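Local coordinates for protein CalS13 (Micromonospora echinospora, PDB 4ZAS) that probably acts as a pyridoxal-phosphate-dependent sugar aminotransferase of the DegT/DnrJ/EryC1 family and is seen here with dTDP-4-keto-6-deoxyglucose, at residues T111-F116 / V133-A138; V160-G165 / E192-A197; T139-L144 / L164-D169. All coordinates share one frame; numbering follows the deposited sequence.

Contact 1: T111-F116 / V133-A138. With T46 (dTDP-4-keto-6-deoxyglucose), chain H.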
loop_
_atom_site.group_PDB
_atom_site.type_symbol
_atom_site.label_atom_id
_atom_site.label_comp_id
_atom_site.label_asym_id
_atom_site.label_seq_id
_atom_site.Cartn_x
_atom_site.Cartn_y
_atom_site.Cartn_z
ATOM N N THR A 111 20.742 -5.263 -8.427
ATOM C CA THR A 111 19.677 -6.220 -8.137
ATOM C C THR A 111 19.591 -7.304 -9.196
ATOM O O THR A 111 20.206 -7.194 -10.261
ATOM C CB THR A 111 18.315 -5.525 -8.062
ATOM O OG1 THR A 111 17.293 -6.504 -7.853
ATOM C CG2 THR A 111 18.025 -4.815 -9.366
ATOM N N THR A 112 18.792 -8.328 -8.929
ATOM C CA THR A 112 18.639 -9.398 -9.902
ATOM C C THR A 112 17.361 -9.227 -10.697
ATOM O O THR A 112 16.348 -8.800 -10.160
ATOM C CB THR A 112 18.648 -10.771 -9.243
ATOM O OG1 THR A 112 18.185 -11.734 -10.201
ATOM C CG2 THR A 112 17.718 -10.774 -8.059
ATOM N N PRO A 113 17.422 -9.518 -12.001
ATOM C CA PRO A 113 16.238 -9.420 -12.859
ATOM C C PRO A 113 15.374 -10.680 -12.839
ATOM O O PRO A 113 14.214 -10.633 -13.282
ATOM C CB PRO A 113 16.835 -9.174 -14.252
ATOM C CG PRO A 113 18.171 -9.702 -14.187
ATOM C CD PRO A 113 18.657 -9.656 -12.776
ATOM N N LEU A 114 15.914 -11.776 -12.307
ATOM C CA LEU A 114 15.149 -13.015 -12.185
ATOM C C LEU A 114 14.404 -13.014 -10.859
ATOM O O LEU A 114 14.890 -13.512 -9.831
ATOM C CB LEU A 114 16.066 -14.240 -12.309
ATOM C CG LEU A 114 15.388 -15.613 -12.261
ATOM C CD1 LEU A 114 14.218 -15.596 -13.179
ATOM C CD2 LEU A 114 16.365 -16.697 -12.709
ATOM N N THR A 115 13.198 -12.470 -10.906
ATOM C CA THR A 115 12.410 -12.271 -9.703
ATOM C C THR A 115 11.081 -11.666 -10.095
ATOM O O THR A 115 10.863 -11.348 -11.269
ATOM C CB THR A 115 13.146 -11.335 -8.687
ATOM O OG1 THR A 115 12.401 -11.224 -7.464
ATOM C CG2 THR A 115 13.359 -9.956 -9.291
ATOM N N PHE A 116 10.190 -11.531 -9.116
ATOM C CA PHE A 116 8.935 -10.805 -9.309
ATOM C C PHE A 116 9.231 -9.319 -9.459
ATOM O O PHE A 116 10.133 -8.801 -8.782
ATOM C CB PHE A 116 7.991 -11.043 -8.127
ATOM C CG PHE A 116 6.658 -10.372 -8.265
ATOM C CD1 PHE A 116 5.813 -10.687 -9.312
ATOM C CD2 PHE A 116 6.235 -9.438 -7.319
ATOM C CE1 PHE A 116 4.568 -10.083 -9.420
ATOM C CE2 PHE A 116 5.003 -8.827 -7.427
ATOM C CZ PHE A 116 4.165 -9.162 -8.470
ATOM N N VAL A 133 22.501 -7.233 -11.987
ATOM C CA VAL A 133 23.559 -8.174 -11.764
ATOM C C VAL A 133 23.121 -9.502 -12.374
ATOM O O VAL A 133 21.938 -9.862 -12.321
ATOM C CB VAL A 133 23.881 -8.281 -10.287
ATOM C CG1 VAL A 133 25.084 -9.159 -10.078
ATOM C CG2 VAL A 133 24.158 -6.912 -9.762
ATOM N N ASP A 134 24.072 -10.209 -12.982
ATOM C CA ASP A 134 23.776 -11.477 -13.640
ATOM C C ASP A 134 23.299 -12.481 -12.592
ATOM O O ASP A 134 23.411 -12.266 -11.385
ATOM C CB ASP A 134 25.002 -12.000 -14.408
ATOM C CG ASP A 134 24.641 -12.996 -15.533
ATOM O OD1 ASP A 134 23.445 -13.259 -15.751
ATOM O OD2 ASP A 134 25.563 -13.482 -16.238
ATOM N N VAL A 135 22.724 -13.560 -13.086
ATOM C CA VAL A 135 22.202 -14.624 -12.266
ATOM C C VAL A 135 23.140 -15.820 -12.361
ATOM O O VAL A 135 23.715 -16.106 -13.412
ATOM C CB VAL A 135 20.763 -14.975 -12.700
ATOM C CG1 VAL A 135 20.318 -16.272 -12.104
ATOM C CG2 VAL A 135 19.813 -13.856 -12.300
ATOM N N ASP A 136 23.336 -16.481 -11.235
ATOM C CA ASP A 136 24.012 -17.761 -11.196
ATOM C C ASP A 136 23.048 -18.865 -11.666
ATOM O O ASP A 136 22.032 -19.156 -11.017
ATOM C CB ASP A 136 24.533 -18.014 -9.785
ATOM C CG ASP A 136 25.123 -19.390 -9.612
ATOM O OD1 ASP A 136 25.375 -20.076 -10.618
ATOM O OD2 ASP A 136 25.371 -19.764 -8.450
ATOM N N PRO A 137 23.355 -19.475 -12.819
ATOM C CA PRO A 137 22.467 -20.461 -13.456
ATOM C C PRO A 137 22.230 -21.733 -12.637
ATOM O O PRO A 137 21.341 -22.500 -12.990
ATOM C CB PRO A 137 23.185 -20.781 -14.775
ATOM C CG PRO A 137 24.570 -20.344 -14.583
ATOM C CD PRO A 137 24.540 -19.188 -13.638
ATOM N N ALA A 138 23.009 -21.958 -11.581
ATOM C CA ALA A 138 22.832 -23.146 -10.753
ATOM C C ALA A 138 21.832 -22.913 -9.629
ATOM O O ALA A 138 21.193 -23.863 -9.174
ATOM C CB ALA A 138 24.162 -23.604 -10.175
HETATM C C4 T46 H . 3.816 -12.711 -7.167
HETATM C C5 T46 H . 3.947 -13.945 -8.111
HETATM C C6 T46 H . 5.309 -14.535 -7.903
HETATM C C21 T46 H . -5.470 -18.558 -5.760
HETATM O O21 T46 H . -5.934 -19.660 -5.776
HETATM N N31 T46 H . -5.953 -17.448 -4.839
HETATM C C41 T46 H . -5.364 -16.113 -4.841
HETATM O O41 T46 H . -5.781 -15.293 -4.099
HETATM C C51 T46 H . -4.266 -15.785 -5.746
HETATM C C5A T46 H . -3.660 -14.349 -5.717
HETATM C C61 T46 H . -3.749 -16.820 -6.667
HETATM N N11 T46 H . -4.325 -18.170 -6.678
HETATM C C1, T46 H . -3.852 -19.247 -7.587
HETATM C C2, T46 H . -4.234 -18.950 -8.850
HETATM C C3, T46 H . -2.951 -19.219 -9.838
HETATM O O3, T46 H . -3.135 -20.543 -10.433
HETATM O O4, T46 H . -2.354 -19.421 -7.579
HETATM C C4, T46 H . -1.890 -19.204 -9.123
HETATM C C5, T46 H . -1.137 -17.863 -9.264
HETATM O O5, T46 H . -2.085 -16.794 -9.141
HETATM P P T46 H . -1.716 -15.347 -9.869
HETATM O O1P T46 H . -2.534 -15.195 -11.143
HETATM O O2P T46 H . -2.011 -14.226 -8.899
HETATM O OPP T46 H . -0.070 -15.381 -10.191
HETATM P P2 T46 H . 0.931 -14.052 -10.461
HETATM O O4P T46 H . 2.079 -14.421 -11.394
HETATM O O3P T46 H . 0.097 -12.935 -11.057
HETATM O O1 T46 H . 1.557 -13.479 -9.047
HETATM C C1 T46 H . 1.576 -14.287 -7.937
HETATM C C2 T46 H . 1.392 -13.337 -6.793
HETATM O O2 T46 H . 0.051 -12.752 -6.898
HETATM C C3 T46 H . 2.388 -12.256 -6.934
HETATM O O3 T46 H . 2.338 -11.379 -5.771
HETATM O O4 T46 H . 4.760 -12.169 -6.724
HETATM O O5 T46 H . 2.897 -14.937 -7.888
#
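Val135 presses a methyl against a hydroxyl: its CG2 lies 3.4 Å from Thr112 OG1. That oxygen also accepts a hydrogen bond from Leu114 N at 3.1 Å and so closes an ST turn. Chi1 of 167° places OG1 there, opposite the backbone N. Val135 CG2 also touches Leu114 CB at 3.8 Å. The two side chains cross at about a right angle, and Val135 CG1 reaches Leu114 CD2. One backbone hydrogen bond ties the segments: Val133 N donates to Thr111 O at 2.9 Å, almost straight at 172°. Pro113 CD rests on Val133 O at 3.3 Å.

Phe116 carries 111-116 into the sugar pocket. Its ring offers a face to the keto oxygen of the ligand, and T46 O4 sits over the ring centre, 3.0 Å from Phe116 CG. The ring also meets Trp248 of the second subunit, planes about 50° apart. An alanine here would remove the ring, and would probably leave this oxygen without its flat support and open a gap beside Trp248.

The two segments follow the neighbouring strands 108-111 and 129-132. Leu372 of helix 370-375 packs on Pro113 and Leu114, and Val161 of strand 155-161 touches Thr112.

Contact 2: V160-G165 / E192-A197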
loop_
_atom_site.group_PDB
_atom_site.type_symbol
_atom_site.label_atom_id
_atom_site.label_comp_id
_atom_site.label_asym_id
_atom_site.label_seq_id
_atom_site.Cartn_x
_atom_site.Cartn_y
_atom_site.Cartn_z
ATOM N N VAL A 160 19.279 -8.750 -3.036
ATOM C CA VAL A 160 19.313 -10.159 -3.431
ATOM C C VAL A 160 17.959 -10.832 -3.158
ATOM O O VAL A 160 17.287 -10.550 -2.155
ATOM C CB VAL A 160 20.416 -10.943 -2.697
ATOM C CG1 VAL A 160 21.803 -10.355 -2.980
ATOM C CG2 VAL A 160 20.114 -10.971 -1.212
ATOM N N VAL A 161 17.560 -11.719 -4.059
ATOM C CA VAL A 161 16.346 -12.496 -3.884
ATOM C C VAL A 161 16.662 -13.952 -3.605
ATOM O O VAL A 161 17.439 -14.584 -4.337
ATOM C CB VAL A 161 15.455 -12.399 -5.113
ATOM C CG1 VAL A 161 14.257 -13.333 -4.948
ATOM C CG2 VAL A 161 15.040 -10.945 -5.375
ATOM N N HIS A 162 16.080 -14.486 -2.537
ATOM C CA HIS A 162 16.145 -15.925 -2.280
ATOM C C HIS A 162 15.082 -16.610 -3.123
ATOM O O HIS A 162 14.040 -17.007 -2.607
ATOM C CB HIS A 162 15.887 -16.231 -0.810
ATOM C CG HIS A 162 16.783 -15.501 0.140
ATOM N ND1 HIS A 162 18.119 -15.807 0.295
ATOM C CD2 HIS A 162 16.529 -14.482 0.998
ATOM C CE1 HIS A 162 18.649 -15.013 1.210
ATOM N NE2 HIS A 162 17.706 -14.201 1.653
ATOM N N TRP A 163 15.346 -16.770 -4.410
ATOM C CA TRP A 163 14.341 -17.320 -5.308
ATOM C C TRP A 163 13.850 -18.694 -4.837
ATOM O O TRP A 163 14.645 -19.556 -4.456
ATOM C CB TRP A 163 14.881 -17.397 -6.739
ATOM C CG TRP A 163 13.819 -17.690 -7.746
ATOM C CD1 TRP A 163 13.722 -18.799 -8.543
ATOM C CD2 TRP A 163 12.674 -16.877 -8.047
ATOM N NE1 TRP A 163 12.596 -18.717 -9.332
ATOM C CE2 TRP A 163 11.937 -17.546 -9.044
ATOM C CE3 TRP A 163 12.202 -15.647 -7.571
ATOM C CZ2 TRP A 163 10.754 -17.023 -9.578
ATOM C CZ3 TRP A 163 11.023 -15.131 -8.104
ATOM C CH2 TRP A 163 10.319 -15.820 -9.095
ATOM N N LEU A 164 12.523 -18.831 -4.786
ATOM C CA LEU A 164 11.807 -20.035 -4.344
ATOM C C LEU A 164 12.096 -20.417 -2.899
ATOM O O LEU A 164 11.696 -21.482 -2.450
ATOM C CB LEU A 164 12.137 -21.202 -5.264
ATOM C CG LEU A 164 11.837 -20.844 -6.715
ATOM C CD1 LEU A 164 12.278 -21.950 -7.629
ATOM C CD2 LEU A 164 10.344 -20.539 -6.893
ATOM N N GLY A 165 12.761 -19.536 -2.162
ATOM C CA GLY A 165 13.140 -19.840 -0.792
ATOM C C GLY A 165 14.457 -20.591 -0.674
ATOM O O GLY A 165 14.762 -21.171 0.376
ATOM N N GLU A 192 17.681 -8.116 1.667
ATOM C CA GLU A 192 17.273 -9.465 1.230
ATOM C C GLU A 192 15.778 -9.583 0.955
ATOM O O GLU A 192 14.977 -9.459 1.877
ATOM C CB GLU A 192 17.629 -10.512 2.287
ATOM C CG GLU A 192 19.108 -10.665 2.591
ATOM C CD GLU A 192 19.359 -11.664 3.710
ATOM O OE1 GLU A 192 18.640 -12.672 3.783
ATOM O OE2 GLU A 192 20.262 -11.430 4.537
ATOM N N ASP A 193 15.392 -9.871 -0.283
ATOM C CA ASP A 193 13.983 -10.173 -0.572
ATOM C C ASP A 193 13.641 -11.622 -0.175
ATOM O O ASP A 193 13.968 -12.570 -0.882
ATOM C CB ASP A 193 13.686 -9.928 -2.050
ATOM C CG ASP A 193 12.220 -10.132 -2.407
ATOM O OD1 ASP A 193 11.481 -10.769 -1.619
ATOM O OD2 ASP A 193 11.808 -9.666 -3.497
ATOM N N CYS A 194 12.982 -11.782 0.967
ATOM C CA CYS A 194 12.643 -13.100 1.498
ATOM C C CYS A 194 11.174 -13.448 1.260
ATOM O O CYS A 194 10.593 -14.227 2.008
ATOM C CB CYS A 194 12.946 -13.172 3.000
ATOM S SG CYS A 194 14.593 -12.669 3.444
ATOM N N ALA A 195 10.576 -12.862 0.225
ATOM C CA ALA A 195 9.139 -12.992 -0.018
ATOM C C ALA A 195 8.659 -14.443 -0.107
ATOM O O ALA A 195 7.574 -14.771 0.380
ATOM C CB ALA A 195 8.764 -12.256 -1.282
ATOM N N GLN A 196 9.457 -15.314 -0.717
ATOM C CA GLN A 196 9.049 -16.701 -0.878
ATOM C C GLN A 196 9.749 -17.593 0.123
ATOM O O GLN A 196 9.708 -18.815 0.007
ATOM C CB GLN A 196 9.337 -17.183 -2.291
ATOM C CG GLN A 196 8.846 -16.250 -3.343
ATOM C CD GLN A 196 9.325 -16.625 -4.719
ATOM O OE1 GLN A 196 10.168 -17.489 -4.865
ATOM N NE2 GLN A 196 8.747 -16.010 -5.746
ATOM N N ALA A 197 10.425 -16.978 1.084
ATOM C CA ALA A 197 11.409 -17.695 1.888
ATOM C C ALA A 197 10.991 -17.933 3.320
ATOM O O ALA A 197 11.833 -18.258 4.142
ATOM C CB ALA A 197 12.728 -16.933 1.874
#
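Glu192 runs beside Val160, both pointing the same way, and its carboxylate reaches His162. NE2 of His162 donates to Glu192 OE1 at 2.8 Å. OE1 lies close to the His162 ring plane and is met on its anti side, from 30° out of the carboxylate plane. Asn212 binds the other oxygen, OE2, so the carboxylate is held at both ends.

Asp193 is gripped through its backbone: its N donates to Val160 O at 2.7 Å, and its O accepts from His162 N at 3.3 Å. This is parallel pairing between strands 155-161 and 189-193, the two strands of a beta-alpha-beta unit whose helix is 170-180. On the sheet face of Val161, Asp193 CB packs on Val161 CG2 at 3.7 Å. Its OD1 takes Ala195 N in an Asx turn, and OD2 binds Thr119.

Cys194 SG meets the edge of the His162 ring, 3.6 Å from CD2. Gln196 OE1 accepts from Leu164 N at 2.7 Å. Its NE2 is 3.4 Å from Trp163 CZ3, amide and indole planes 47° apart, and bonds O3 of the pyridoxal-phosphate-modified lysine at position 222. Ala197 CB then abuts Gly165 CA, where a side chain would collide with Gln196 O.

Contact 3: T139-L144 / L164-D169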
loop_
_atom_site.group_PDB
_atom_site.type_symbol
_atom_site.label_atom_id
_atom_site.label_comp_id
_atom_site.label_asym_id
_atom_site.label_seq_id
_atom_site.Cartn_x
_atom_site.Cartn_y
_atom_site.Cartn_z
ATOM N N THR A 139 21.716 -21.661 -9.164
ATOM C CA THR A 139 20.844 -21.327 -8.033
ATOM C C THR A 139 19.626 -20.480 -8.421
ATOM O O THR A 139 18.673 -20.364 -7.656
ATOM C CB THR A 139 21.613 -20.544 -6.938
ATOM O OG1 THR A 139 22.147 -19.340 -7.501
ATOM C CG2 THR A 139 22.764 -21.352 -6.361
ATOM N N LEU A 140 19.683 -19.889 -9.608
ATOM C CA LEU A 140 18.715 -18.913 -10.076
ATOM C C LEU A 140 18.792 -17.630 -9.240
ATOM O O LEU A 140 17.985 -16.715 -9.430
ATOM C CB LEU A 140 17.299 -19.498 -10.051
ATOM C CG LEU A 140 17.074 -20.786 -10.848
ATOM C CD1 LEU A 140 15.654 -21.273 -10.672
ATOM C CD2 LEU A 140 17.401 -20.633 -12.338
ATOM N N ASN A 141 19.784 -17.545 -8.349
ATOM C CA ASN A 141 20.009 -16.326 -7.570
ATOM C C ASN A 141 21.149 -15.480 -8.148
ATOM O O ASN A 141 21.772 -15.861 -9.126
ATOM C CB ASN A 141 20.286 -16.659 -6.094
ATOM C CG ASN A 141 19.051 -17.172 -5.371
ATOM O OD1 ASN A 141 17.929 -16.859 -5.756
ATOM N ND2 ASN A 141 19.253 -17.948 -4.310
ATOM N N MET A 142 21.421 -14.335 -7.529
ATOM C CA MET A 142 22.407 -13.380 -8.039
ATOM C C MET A 142 23.802 -13.979 -8.118
ATOM O O MET A 142 24.246 -14.651 -7.197
ATOM C CB MET A 142 22.451 -12.129 -7.160
ATOM C CG MET A 142 23.401 -11.060 -7.648
ATOM S SD MET A 142 23.492 -9.644 -6.539
ATOM C CE MET A 142 21.859 -8.918 -6.735
ATOM N N ASP A 143 24.489 -13.701 -9.221
ATOM C CA ASP A 143 25.890 -14.052 -9.376
ATOM C C ASP A 143 26.718 -13.134 -8.505
ATOM O O ASP A 143 26.887 -11.959 -8.815
ATOM C CB ASP A 143 26.305 -13.929 -10.840
ATOM C CG ASP A 143 27.691 -14.465 -11.108
ATOM O OD1 ASP A 143 28.568 -14.358 -10.226
ATOM O OD2 ASP A 143 27.907 -14.980 -12.224
ATOM N N LEU A 144 27.234 -13.663 -7.407
ATOM C CA LEU A 144 27.935 -12.819 -6.444
ATOM C C LEU A 144 29.294 -12.323 -6.932
ATOM O O LEU A 144 29.819 -11.322 -6.424
ATOM C CB LEU A 144 28.095 -13.574 -5.137
ATOM C CG LEU A 144 26.729 -13.856 -4.534
ATOM C CD1 LEU A 144 26.913 -14.395 -3.158
ATOM C CD2 LEU A 144 25.916 -12.572 -4.513
ATOM N N LEU A 164 12.523 -18.831 -4.786
ATOM C CA LEU A 164 11.807 -20.035 -4.344
ATOM C C LEU A 164 12.096 -20.417 -2.899
ATOM O O LEU A 164 11.696 -21.482 -2.450
ATOM C CB LEU A 164 12.137 -21.202 -5.264
ATOM C CG LEU A 164 11.837 -20.844 -6.715
ATOM C CD1 LEU A 164 12.278 -21.950 -7.629
ATOM C CD2 LEU A 164 10.344 -20.539 -6.893
ATOM N N GLY A 165 12.761 -19.536 -2.162
ATOM C CA GLY A 165 13.140 -19.840 -0.792
ATOM C C GLY A 165 14.457 -20.591 -0.674
ATOM O O GLY A 165 14.762 -21.171 0.376
ATOM N N TYR A 166 15.241 -20.598 -1.750
ATOM C CA TYR A 166 16.590 -21.147 -1.687
ATOM C C TYR A 166 17.534 -20.015 -1.315
ATOM O O TYR A 166 17.685 -19.055 -2.063
ATOM C CB TYR A 166 17.026 -21.823 -3.016
ATOM C CG TYR A 166 18.398 -22.461 -2.923
ATOM C CD1 TYR A 166 18.555 -23.785 -2.508
ATOM C CD2 TYR A 166 19.545 -21.733 -3.212
ATOM C CE1 TYR A 166 19.825 -24.376 -2.408
ATOM C CE2 TYR A 166 20.817 -22.315 -3.116
ATOM C CZ TYR A 166 20.952 -23.635 -2.711
ATOM O OH TYR A 166 22.212 -24.194 -2.611
ATOM N N PRO A 167 18.148 -20.116 -0.145
ATOM C CA PRO A 167 18.986 -19.029 0.374
ATOM C C PRO A 167 20.223 -18.678 -0.449
ATOM O O PRO A 167 21.042 -19.535 -0.773
ATOM C CB PRO A 167 19.415 -19.546 1.747
ATOM C CG PRO A 167 18.327 -20.517 2.135
ATOM C CD PRO A 167 17.932 -21.186 0.843
ATOM N N VAL A 168 20.358 -17.394 -0.753
ATOM C CA VAL A 168 21.617 -16.838 -1.241
ATOM C C VAL A 168 22.750 -17.162 -0.258
ATOM O O VAL A 168 22.519 -17.257 0.951
ATOM C CB VAL A 168 21.463 -15.327 -1.438
ATOM C CG1 VAL A 168 22.798 -14.666 -1.765
ATOM C CG2 VAL A 168 20.422 -15.059 -2.525
ATOM N N ASP A 169 23.964 -17.375 -0.755
ATOM C CA ASP A 169 25.098 -17.552 0.147
ATOM C C ASP A 169 25.408 -16.231 0.830
ATOM O O ASP A 169 26.176 -15.437 0.306
ATOM C CB ASP A 169 26.343 -18.030 -0.594
ATOM C CG ASP A 169 27.427 -18.494 0.351
ATOM O OD1 ASP A 169 27.998 -17.650 1.073
ATOM O OD2 ASP A 169 27.720 -19.708 0.362
HETATM O O HOH W 1 21.908 -19.281 -3.609
#
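Asn141 crosses to Val168 and Tyr166, starting at its root. CB lies 3.9 Å from Val168 CG2, and CG is 3.8 Å from the same methyl. The chi1 of -70° puts CG beside the backbone N and turns the amide toward 164-169. ND2 donates to Tyr166 O at 3.0 Å, with that oxygen close to the amide plane but the donor tilted 35° from the carbonyl plane. ND2 also gives a hydrogen bond to a water at 3.1 Å, and the water donates to Pro167 O at 3.0 Å. On the other branch, OD1 accepts from Trp163 N. The amide is thus held from both ends, which fixes its rotation.

Asn141 ND2 also lies at the edge of the Tyr166 ring. Thr139 CG2 touches this ring at CE2, 3.9 Å away, while its OG1 accepts from Asn141 N in an ST turn. The Tyr166 hydroxyl is hydrogen-bonded to Glu316. Leu144 CD1 comes within 3.7 Å of Asp169 O and packs loosely against Val168 CG1.

Each segment lies in a loop between a strand and a helix: Asp143 is the N-cap of helix 144-150, and Asp169 that of helix 170-180. Leu140 and Leu164 both touch strand 328-332.

The three contacts cluster at the C-terminal ends of neighbouring parallel strands of the seven-stranded mixed sheet. Their centres lie about 11 Å apart for contacts 1 and 2, and about 8 Å for each of the other pairs. All use chain that leaves strands 129-132, 108-111, 155-161 and 189-193. Contact 1 joins loops from the first two of these. Contact 2 joins the ends of 155-161 and 189-193 and the turns that follow. Contact 3 bridges the loops after 129-132 and 155-161. Along the chain 133-138 runs directly into 139-144, and contacts 2 and 3 share Leu164 and Gly165. Thr115 packs on Val161 and Trp163. The cluster therefore connects the outer loops with the pocket of sugar nucleotide and cofactor.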